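Local coordinates for CmeC (PDB 4MT4), which forms a trimeric outer membrane channel of the outer membrane factor family and probably serves as the exit duct for compounds expelled by an efflux system, at the interface of chains A and B. Sequence-based numbering; all coordinates share one arbitrary frame. Chains: chain A/B, CmeC.

The interface of chains A and B. Residues chain A 324; chain B 93-95, 110.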
loop_
_atom_site.group_PDB
_atom_site.type_symbol
_atom_site.label_atom_id
_atom_site.label_comp_id
_atom_site.label_asym_id
_atom_site.label_seq_id
_atom_site.Cartn_x
_atom_site.Cartn_y
_atom_site.Cartn_z
ATOM N N TRP A 324 -2.469 45.988 36.348
ATOM C CA TRP A 324 -3.162 45.392 35.215
ATOM C C TRP A 324 -2.814 46.113 33.921
ATOM O O TRP A 324 -2.297 47.229 33.940
ATOM C CB TRP A 324 -4.683 45.399 35.424
ATOM C CG TRP A 324 -5.273 46.740 35.763
ATOM C CD1 TRP A 324 -5.671 47.166 36.996
ATOM C CD2 TRP A 324 -5.548 47.821 34.860
ATOM N NE1 TRP A 324 -6.168 48.443 36.921
ATOM C CE2 TRP A 324 -6.104 48.869 35.620
ATOM C CE3 TRP A 324 -5.376 48.007 33.483
ATOM C CZ2 TRP A 324 -6.486 50.083 35.054
ATOM C CZ3 TRP A 324 -5.755 49.213 32.924
ATOM C CH2 TRP A 324 -6.303 50.236 33.708
ATOM N N ARG B 93 -3.160 50.155 27.600
ATOM C CA ARG B 93 -3.245 50.942 28.822
ATOM C C ARG B 93 -2.813 50.079 29.997
ATOM O O ARG B 93 -3.118 48.889 30.034
ATOM C CB ARG B 93 -4.665 51.471 29.029
ATOM C CG ARG B 93 -4.868 52.225 30.331
ATOM C CD ARG B 93 -6.115 53.088 30.276
ATOM N NE ARG B 93 -6.326 53.829 31.516
ATOM C CZ ARG B 93 -5.729 54.979 31.812
ATOM N NH1 ARG B 93 -4.872 55.524 30.959
ATOM N NH2 ARG B 93 -5.985 55.581 32.965
ATOM N N ALA B 94 -2.098 50.667 30.950
ATOM C CA ALA B 94 -1.573 49.897 32.072
ATOM C C ALA B 94 -1.596 50.667 33.385
ATOM O O ALA B 94 -1.249 51.846 33.437
ATOM C CB ALA B 94 -0.156 49.435 31.769
ATOM N N LYS B 95 -2.011 49.984 34.446
ATOM C CA LYS B 95 -1.865 50.509 35.795
ATOM C C LYS B 95 -0.586 49.956 36.400
ATOM O O LYS B 95 -0.561 48.835 36.909
ATOM C CB LYS B 95 -3.065 50.149 36.672
ATOM C CG LYS B 95 -2.938 50.650 38.105
ATOM C CD LYS B 95 -4.148 50.298 38.959
ATOM C CE LYS B 95 -4.053 48.890 39.524
ATOM N NZ LYS B 95 -5.211 48.582 40.412
ATOM N N TYR B 110 -0.989 55.348 35.936
ATOM C CA TYR B 110 -1.776 54.966 34.768
ATOM C C TYR B 110 -1.164 55.603 33.527
ATOM O O TYR B 110 -0.833 56.787 33.534
ATOM C CB TYR B 110 -3.238 55.396 34.924
ATOM C CG TYR B 110 -3.930 54.822 36.139
ATOM C CD1 TYR B 110 -3.856 55.461 37.370
ATOM C CD2 TYR B 110 -4.664 53.645 36.057
ATOM C CE1 TYR B 110 -4.487 54.942 38.484
ATOM C CE2 TYR B 110 -5.298 53.119 37.164
ATOM C CZ TYR B 110 -5.206 53.772 38.377
ATOM O OH TYR B 110 -5.835 53.253 39.486
HETATM O O HOH W 1 -7.383 49.464 39.659
#
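A:Trp324, in strand 322-335, pairs antiparallel with B:Lys95, in strand 84-96, across the seam between two subunits. The amide N of B:Lys95 donates a hydrogen bond to the carbonyl O of A:Trp324 at 2.8 Å; the return bond from A:Trp324 N to B:Lys95 O is weak at 3.5 Å. Both side chains lie on the same side of this pairing and cross at about a right angle. In A:Trp324 CG sits between the backbone N and the carbonyl carbon (chi1 53°), which turns one face of the indole over B:Lys95. CB of the lysine makes a CH-pi contact 3.6 Å from the centroid of the five-membered ring. A bend at chi3 (84°) then carries the rest of the chain along the pyrrole rim, CE coming 3.4 Å from the indole NE1. Beyond it the side-chain amine NZ of B:Lys95 and the indole NE1 share water 1, which lies in the indole plane at its edge, 3.2 Å from NE1. The benzo end of A:Trp324 reaches further over chain B: CZ2 meets the ring edge of B:Tyr110 at CE2 (3.9 Å), and CZ3 approaches the aliphatic CG of B:Arg93 (4.1 Å). The backbone pairing fits a fixed strand register here while the indole packs across the lysine chain, and together they probably contribute to closing the beta-barrel of the trimeric channel between neighbouring subunits.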